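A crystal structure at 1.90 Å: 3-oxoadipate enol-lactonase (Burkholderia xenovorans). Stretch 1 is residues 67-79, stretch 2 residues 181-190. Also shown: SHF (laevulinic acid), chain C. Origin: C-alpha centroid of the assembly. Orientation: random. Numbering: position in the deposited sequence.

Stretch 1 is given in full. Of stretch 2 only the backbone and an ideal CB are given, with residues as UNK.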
ATOM      1  N   GLU B  67       1.764  14.605  -6.236  1.00 20.63           N
ATOM      2  CA  GLU B  67       1.874  15.933  -5.663  1.00 23.92           C
ATOM      3  C   GLU B  67       0.526  16.341  -5.124  1.00 23.64           C
ATOM      4  O   GLU B  67      -0.508  15.924  -5.638  1.00 22.31           O
ATOM      5  CB  GLU B  67       2.291  16.894  -6.766  1.00 23.81           C
ATOM      6  CG  GLU B  67       2.473  18.368  -6.349  1.00 29.95           C
ATOM      7  CD  GLU B  67       2.627  19.271  -7.584  1.00 35.93           C
ATOM      8  OE1 GLU B  67       3.698  19.244  -8.223  1.00 41.43           O
ATOM      9  OE2 GLU B  67       1.665  19.948  -7.957  1.00 39.64           O
ATOM     10  N   ALA B  68       0.528  17.138  -4.059  1.00 27.15           N
ATOM     11  CA  ALA B  68      -0.689  17.873  -3.695  1.00 30.27           C
ATOM     12  C   ALA B  68      -0.575  19.374  -4.039  1.00 33.53           C
ATOM     13  O   ALA B  68      -0.248  20.161  -3.180  1.00 34.20           O
ATOM     14  CB  ALA B  68      -0.987  17.693  -2.233  1.00 29.76           C
ATOM     15  N   PRO B  69      -0.887  19.776  -5.277  1.00 36.09           N
ATOM     16  CA  PRO B  69      -0.742  21.203  -5.573  1.00 38.10           C
ATOM     17  C   PRO B  69      -1.789  22.072  -4.859  1.00 40.19           C
ATOM     18  O   PRO B  69      -2.558  21.582  -4.004  1.00 40.56           O
ATOM     19  CB  PRO B  69      -0.948  21.267  -7.090  1.00 38.08           C
ATOM     20  CG  PRO B  69      -1.812  20.121  -7.420  1.00 37.66           C
ATOM     21  CD  PRO B  69      -1.700  19.095  -6.291  1.00 35.95           C
ATOM     22  N   LYS B  70      -1.779  23.371  -5.180  1.00 41.78           N
ATOM     23  CA  LYS B  70      -2.601  24.348  -4.470  1.00 42.86           C
ATOM     24  C   LYS B  70      -4.055  24.144  -4.841  1.00 42.05           C
ATOM     25  O   LYS B  70      -4.419  24.111  -6.034  1.00 42.72           O
ATOM     26  CB  LYS B  70      -2.139  25.803  -4.773  1.00 43.56           C
ATOM     27  CG  LYS B  70      -3.159  26.907  -4.356  1.00 47.54           C
ATOM     28  CD  LYS B  70      -2.604  28.363  -4.547  1.00 53.53           C
ATOM     29  CE  LYS B  70      -2.736  28.922  -6.007  1.00 55.54           C
ATOM     30  NZ  LYS B  70      -4.107  29.447  -6.399  1.00 56.69           N
ATOM     31  N   GLY B  71      -4.873  23.965  -3.815  1.00 41.38           N
ATOM     32  CA  GLY B  71      -6.313  23.858  -4.022  1.00 40.64           C
ATOM     33  C   GLY B  71      -7.033  25.206  -3.906  1.00 39.45           C
ATOM     34  O   GLY B  71      -6.381  26.212  -3.615  1.00 39.67           O
ATOM     35  N   PRO B  72      -8.369  25.232  -4.130  1.00 37.88           N
ATOM     36  CA  PRO B  72      -9.256  24.073  -4.330  1.00 36.12           C
ATOM     37  C   PRO B  72      -8.933  23.346  -5.631  1.00 34.17           C
ATOM     38  O   PRO B  72      -8.269  23.925  -6.477  1.00 34.34           O
ATOM     39  CB  PRO B  72     -10.625  24.716  -4.487  1.00 35.89           C
ATOM     40  CG  PRO B  72     -10.349  26.011  -5.166  1.00 37.35           C
ATOM     41  CD  PRO B  72      -9.053  26.494  -4.490  1.00 38.33           C
ATOM     42  N   TYR B  73      -9.401  22.103  -5.801  1.00 30.32           N
ATOM     43  CA  TYR B  73      -9.236  21.428  -7.096  1.00 27.99           C
ATOM     44  C   TYR B  73     -10.559  21.453  -7.777  1.00 27.08           C
ATOM     45  O   TYR B  73     -11.615  21.734  -7.160  1.00 27.14           O
ATOM     46  CB  TYR B  73      -8.743  19.964  -6.965  1.00 25.79           C
ATOM     47  CG  TYR B  73      -7.465  19.793  -6.205  1.00 25.52           C
ATOM     48  CD1 TYR B  73      -6.507  20.790  -6.169  1.00 21.82           C
ATOM     49  CD2 TYR B  73      -7.178  18.587  -5.572  1.00 21.84           C
ATOM     50  CE1 TYR B  73      -5.329  20.612  -5.466  1.00 24.76           C
ATOM     51  CE2 TYR B  73      -6.020  18.400  -4.904  1.00 23.11           C
ATOM     52  CZ  TYR B  73      -5.079  19.413  -4.837  1.00 23.17           C
ATOM     53  OH  TYR B  73      -3.924  19.209  -4.127  1.00 22.09           O
ATOM     54  N   THR B  74     -10.540  21.148  -9.053  1.00 26.61           N
ATOM     55  CA  THR B  74     -11.778  21.133  -9.784  1.00 25.93           C
ATOM     56  C   THR B  74     -11.883  19.836 -10.533  1.00 26.44           C
ATOM     57  O   THR B  74     -10.844  19.195 -10.794  1.00 26.32           O
ATOM     58  CB  THR B  74     -11.843  22.306 -10.790  1.00 27.30           C
ATOM     59  OG1 THR B  74     -10.852  22.110 -11.817  1.00 23.47           O
ATOM     60  CG2 THR B  74     -11.582  23.660 -10.069  1.00 26.57           C
ATOM     61  N   ILE B  75     -13.113  19.480 -10.903  1.00 25.14           N
ATOM     62  CA  ILE B  75     -13.397  18.304 -11.753  1.00 26.02           C
ATOM     63  C   ILE B  75     -12.667  18.384 -13.123  1.00 26.96           C
ATOM     64  O   ILE B  75     -12.264  17.327 -13.693  1.00 24.80           O
ATOM     65  CB  ILE B  75     -14.914  18.026 -11.878  1.00 25.48           C
ATOM     66  CG1 ILE B  75     -15.225  16.659 -12.511  1.00 26.40           C
ATOM     67  CG2 ILE B  75     -15.658  19.175 -12.726  1.00 26.07           C
ATOM     68  CD1 ILE B  75     -14.657  15.440 -11.742  1.00 26.62           C
ATOM     69  N   GLU B  76     -12.447  19.627 -13.609  1.00 27.17           N
ATOM     70  CA  GLU B  76     -11.623  19.859 -14.815  1.00 26.06           C
ATOM     71  C   GLU B  76     -10.153  19.590 -14.590  1.00 25.93           C
ATOM     72  O   GLU B  76      -9.442  19.172 -15.530  1.00 26.67           O
ATOM     73  CB  GLU B  76     -11.752  21.299 -15.389  1.00 26.79           C
ATOM     74  CG  GLU B  76     -13.117  21.641 -15.915  1.00 26.27           C
ATOM     75  CD  GLU B  76     -14.152  21.925 -14.829  1.00 28.20           C
ATOM     76  OE1 GLU B  76     -13.769  22.443 -13.779  1.00 26.33           O
ATOM     77  OE2 GLU B  76     -15.343  21.599 -15.029  1.00 27.09           O
ATOM     78  N   GLN B  77      -9.643  19.870 -13.404  1.00 24.28           N
ATOM     79  CA  GLN B  77      -8.266  19.517 -13.160  1.00 24.20           C
ATOM     80  C   GLN B  77      -8.187  17.961 -13.129  1.00 23.82           C
ATOM     81  O   GLN B  77      -7.275  17.335 -13.704  1.00 22.63           O
ATOM     82  CB  GLN B  77      -7.738  20.076 -11.853  1.00 24.43           C
ATOM     83  CG  GLN B  77      -7.203  21.541 -11.948  1.00 28.50           C
ATOM     84  CD  GLN B  77      -7.115  22.160 -10.583  1.00 30.45           C
ATOM     85  OE1 GLN B  77      -7.860  21.765  -9.689  1.00 28.14           O
ATOM     86  NE2 GLN B  77      -6.191  23.118 -10.397  1.00 32.64           N
ATOM     87  N   LEU B  78      -9.148  17.355 -12.464  1.00 22.84           N
ATOM     88  CA  LEU B  78      -9.136  15.898 -12.304  1.00 22.39           C
ATOM     89  C   LEU B  78      -9.276  15.169 -13.619  1.00 23.36           C
ATOM     90  O   LEU B  78      -8.649  14.126 -13.827  1.00 24.96           O
ATOM     91  CB  LEU B  78     -10.180  15.432 -11.278  1.00 21.78           C
ATOM     92  CG  LEU B  78     -10.101  16.005  -9.853  1.00 20.05           C
ATOM     93  CD1 LEU B  78     -11.358  15.565  -9.152  1.00 16.79           C
ATOM     94  CD2 LEU B  78      -8.863  15.537  -9.051  1.00 18.85           C
ATOM     95  N   THR B  79     -10.101  15.682 -14.505  1.00 22.85           N
ATOM     96  CA  THR B  79     -10.278  15.076 -15.797  1.00 24.94           C
ATOM     97  C   THR B  79      -8.979  15.248 -16.621  1.00 24.71           C
ATOM     98  O   THR B  79      -8.523  14.300 -17.286  1.00 24.06           O
ATOM     99  CB  THR B  79     -11.487  15.678 -16.508  1.00 25.58           C
ATOM    100  OG1 THR B  79     -12.668  15.431 -15.741  1.00 29.03           O
ATOM    101  CG2 THR B  79     -11.760  14.985 -17.852  1.00 29.27           C
ATOM    102  N   UNK B 181      -2.832  10.595   3.954  1.00 14.68           N
ATOM    103  CA  UNK B 181      -3.179  11.475   2.808  1.00 17.36           C
ATOM    104  C   UNK B 181      -2.896  12.918   3.194  1.00 18.22           C
ATOM    105  O   UNK B 181      -3.257  13.342   4.302  1.00 17.96           O
ATOM    106  CB  UNK B 181      -4.644  11.311   2.398  1.00 17.36           C
ATOM    107  N   UNK B 182      -2.275  13.688   2.287  1.00 19.46           N
ATOM    108  CA  UNK B 182      -2.032  15.087   2.577  1.00 20.63           C
ATOM    109  C   UNK B 182      -3.396  15.778   2.931  1.00 19.34           C
ATOM    110  O   UNK B 182      -4.358  15.686   2.167  1.00 18.57           O
ATOM    111  CB  UNK B 182      -1.353  15.764   1.384  1.00 20.63           C
ATOM    112  N   UNK B 183      -3.482  16.442   4.078  1.00 18.92           N
ATOM    113  CA  UNK B 183      -4.788  16.985   4.513  1.00 18.95           C
ATOM    114  C   UNK B 183      -5.329  18.094   3.619  1.00 18.25           C
ATOM    115  O   UNK B 183      -6.531  18.170   3.400  1.00 17.40           O
ATOM    116  CB  UNK B 183      -4.671  17.521   5.941  1.00 18.95           C
ATOM    117  N   UNK B 184      -4.422  18.934   3.098  1.00 16.72           N
ATOM    118  CA  UNK B 184      -4.778  19.999   2.143  1.00 18.42           C
ATOM    119  C   UNK B 184      -5.208  19.376   0.824  1.00 18.83           C
ATOM    120  O   UNK B 184      -6.238  19.771   0.250  1.00 18.62           O
ATOM    121  CB  UNK B 184      -3.605  20.956   1.922  1.00 18.42           C
ATOM    122  N   UNK B 185      -4.454  18.344   0.383  1.00 19.06           N
ATOM    123  CA  UNK B 185      -4.819  17.594  -0.834  1.00 18.13           C
ATOM    124  C   UNK B 185      -6.214  17.010  -0.719  1.00 17.07           C
ATOM    125  O   UNK B 185      -7.021  17.094  -1.627  1.00 18.09           O
ATOM    126  CB  UNK B 185      -3.811  16.474  -1.101  1.00 18.13           C
ATOM    127  N   UNK B 186      -6.492  16.386   0.407  1.00 16.53           N
ATOM    128  CA  UNK B 186      -7.804  15.762   0.660  1.00 15.66           C
ATOM    129  C   UNK B 186      -8.919  16.831   0.687  1.00 16.72           C
ATOM    130  O   UNK B 186      -9.914  16.727  -0.013  1.00 17.19           O
ATOM    131  CB  UNK B 186      -7.780  14.991   1.981  1.00 15.66           C
ATOM    132  N   UNK B 187      -8.759  17.854   1.517  1.00 17.99           N
ATOM    133  CA  UNK B 187      -9.729  18.961   1.511  1.00 18.92           C
ATOM    134  C   UNK B 187      -9.930  19.575   0.091  1.00 18.94           C
ATOM    135  O   UNK B 187     -11.056  19.881  -0.311  1.00 20.74           O
ATOM    136  CB  UNK B 187      -9.263  20.048   2.482  1.00 18.92           C
ATOM    137  N   UNK B 188      -8.872  19.748  -0.692  1.00 19.56           N
ATOM    138  CA  UNK B 188      -9.095  20.354  -2.013  1.00 19.43           C
ATOM    139  C   UNK B 188      -9.950  19.488  -2.923  1.00 18.34           C
ATOM    140  O   UNK B 188     -10.645  19.995  -3.791  1.00 16.67           O
ATOM    141  CB  UNK B 188      -7.754  20.630  -2.695  1.00 19.43           C
ATOM    142  N   UNK B 189      -9.852  18.169  -2.741  1.00 18.62           N
ATOM    143  CA  UNK B 189     -10.673  17.209  -3.492  1.00 17.26           C
ATOM    144  C   UNK B 189     -12.078  17.243  -2.949  1.00 17.24           C
ATOM    145  O   UNK B 189     -13.048  17.144  -3.716  1.00 20.10           O
ATOM    146  CB  UNK B 189     -10.100  15.793  -3.411  1.00 17.26           C
ATOM    147  N   UNK B 190     -12.233  17.444  -1.647  1.00 17.20           N
ATOM    148  CA  UNK B 190     -13.592  17.658  -1.133  1.00 17.94           C
ATOM    149  C   UNK B 190     -14.297  18.773  -1.897  1.00 17.46           C
ATOM    150  O   UNK B 190     -15.436  18.619  -2.339  1.00 16.09           O
ATOM    151  CB  UNK B 190     -13.554  17.991   0.360  1.00 17.94           C
TER
HETATM  152  C4  SHF C1265     -13.947   9.814   1.399  1.00 26.30           C
HETATM  153  C5  SHF C1265     -13.700   8.793   0.281  1.00 24.90           C
HETATM  154  C3  SHF C1265     -15.367  10.343   1.657  1.00 26.34           C
HETATM  155  C2  SHF C1265     -16.579   9.491   1.203  1.00 34.54           C
HETATM  156  C1  SHF C1265     -17.890   9.822   2.034  1.00 35.39           C
HETATM  157  O4  SHF C1265     -13.002  10.177   2.125  1.00 18.91           O
HETATM  158  O1  SHF C1265     -18.102   9.033   2.973  1.00 36.43           O
HETATM  159  OH1 SHF C1265     -18.695  10.754   1.695  1.00 37.78           O

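Position 181 lies beyond the reach of stretch 1, so the visible atoms set no preference; it is Thr181.

At position 182 the CA-to-CB bond points toward stretch 1, and the ideal CB lies 4.1 Å from Ala68 CB. The backbone here enters a helix, leaving amide groups unpaired at its first turn. Asp, Asn, Ser or Thr would suit, since each can accept from those amides. The residue is Asp182, the N-cap: the backbone N of position 185 donates to Asp182 OD2 (2.8 Å), while Asp182 CG packs 3.9 Å from Ala68 CB.

Position 183 is out of reach of stretch 1, and many helix-compatible residues would do; it is Lys183.

Position 184 points sideways, with nothing of stretch 1 within 5.5 Å of its ideal CB. The end of a long side chain could still come nearer the loop, as in Glu184, whose OE1 lies 4.1 Å from Gly71 N.

At position 185 the backbone comes close to Ala68. An ideal CB would sit only 3.3 Å from Ala68 CB, so Gly fits best and Ala would be tight; phi and psi are ordinary helical values and do not themselves demand glycine. The residue is Gly185, whose CA rests 4.1 Å from Ala68 CB and whose O lies 3.7 Å from Tyr73 CE2.

Position 186 points away from stretch 1, leaving its choice open on this side. Tyr186 instead donates a hydrogen bond from OH to O4 of the laevulinic acid (2.7 Å). Position 187 points sideways without contact and is Ala187.

Position 188 faces the loop squarely. Its ideal CB is 3.6 Å from Tyr73 CD2 and 3.8 Å from Gly71 CA, which favours Ala, Ser or perhaps Cys. In Ser188, CB sits over one face of the Tyr73 ring, 3.4 Å from the ring centroid and almost on its normal, a CH-pi contact. The hydroxyl turns back to its own helix, OG donating to Glu184 O (3.0 Å), and OG approaches Gly71 CA to 3.1 Å; a CB on Gly71 would clash with it. The backbone adds a hydrogen bond from Tyr73 N to Ser188 O (3.2 Å, 160°).

Position 189 starts sideways, but a medium-length side chain could reach the Tyr73 ring and Leu78; Asn, Gln, Leu or Met are plausible. Asn189 places ND2 at the ring edge, 3.4 Å from Tyr73 CE2, and OD1 3.5 Å from Leu78 CD2, where OD1 finds no polar partner.

Position 190, out of reach again, is Cys190.

Stretch 2 181-190: TDKEGYASNC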
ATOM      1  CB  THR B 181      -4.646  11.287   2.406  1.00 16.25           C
ATOM      2  OG1 THR B 181      -4.790   9.918   1.979  1.00 18.95           O
ATOM      3  CG2 THR B 181      -5.034  12.138   1.172  1.00 15.90           C
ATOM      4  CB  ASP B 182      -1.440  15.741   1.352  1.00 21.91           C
ATOM      5  CG  ASP B 182      -1.049  17.197   1.607  1.00 25.41           C
ATOM      6  OD1 ASP B 182       0.126  17.422   1.848  1.00 30.32           O
ATOM      7  OD2 ASP B 182      -1.889  18.098   1.530  1.00 26.78           O
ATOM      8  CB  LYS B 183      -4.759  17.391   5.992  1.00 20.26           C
ATOM      9  CG  LYS B 183      -4.062  18.659   6.331  1.00 24.49           C
ATOM     10  CD  LYS B 183      -3.761  18.657   7.802  1.00 28.66           C
ATOM     11  CE  LYS B 183      -2.424  19.322   8.034  1.00 33.48           C
ATOM     12  NZ  LYS B 183      -2.506  19.930   9.377  1.00 34.60           N
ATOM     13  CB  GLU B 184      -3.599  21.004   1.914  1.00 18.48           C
ATOM     14  CG  GLU B 184      -3.910  22.054   0.868  1.00 18.19           C
ATOM     15  CD  GLU B 184      -5.220  22.810   1.099  1.00 23.80           C
ATOM     16  OE1 GLU B 184      -5.821  23.285   0.112  1.00 23.45           O
ATOM     17  OE2 GLU B 184      -5.679  22.931   2.274  1.00 24.32           O
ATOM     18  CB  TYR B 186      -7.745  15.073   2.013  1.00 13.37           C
ATOM     19  CG  TYR B 186      -9.023  14.386   2.405  1.00 18.15           C
ATOM     20  CD1 TYR B 186      -9.266  13.045   2.043  1.00 16.63           C
ATOM     21  CD2 TYR B 186     -10.022  15.078   3.116  1.00 17.53           C
ATOM     22  CE1 TYR B 186     -10.441  12.382   2.440  1.00 20.27           C
ATOM     23  CE2 TYR B 186     -11.235  14.438   3.476  1.00 15.97           C
ATOM     24  CZ  TYR B 186     -11.431  13.093   3.152  1.00 18.57           C
ATOM     25  OH  TYR B 186     -12.615  12.447   3.493  1.00 17.91           O
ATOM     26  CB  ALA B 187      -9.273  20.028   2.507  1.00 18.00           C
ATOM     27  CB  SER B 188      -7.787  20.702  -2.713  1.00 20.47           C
ATOM     28  OG  SER B 188      -7.082  21.642  -1.932  1.00 23.76           O
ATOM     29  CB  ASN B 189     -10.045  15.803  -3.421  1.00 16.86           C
ATOM     30  CG  ASN B 189      -8.888  15.651  -4.414  1.00 14.40           C
ATOM     31  OD1 ASN B 189      -9.118  15.693  -5.598  1.00 15.73           O
ATOM     32  ND2 ASN B 189      -7.667  15.536  -3.941  1.00 10.75           N
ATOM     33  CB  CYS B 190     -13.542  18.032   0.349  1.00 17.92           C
ATOM     34  SG  CYS B 190     -13.051  16.676   1.448  1.00 18.79           S
TER
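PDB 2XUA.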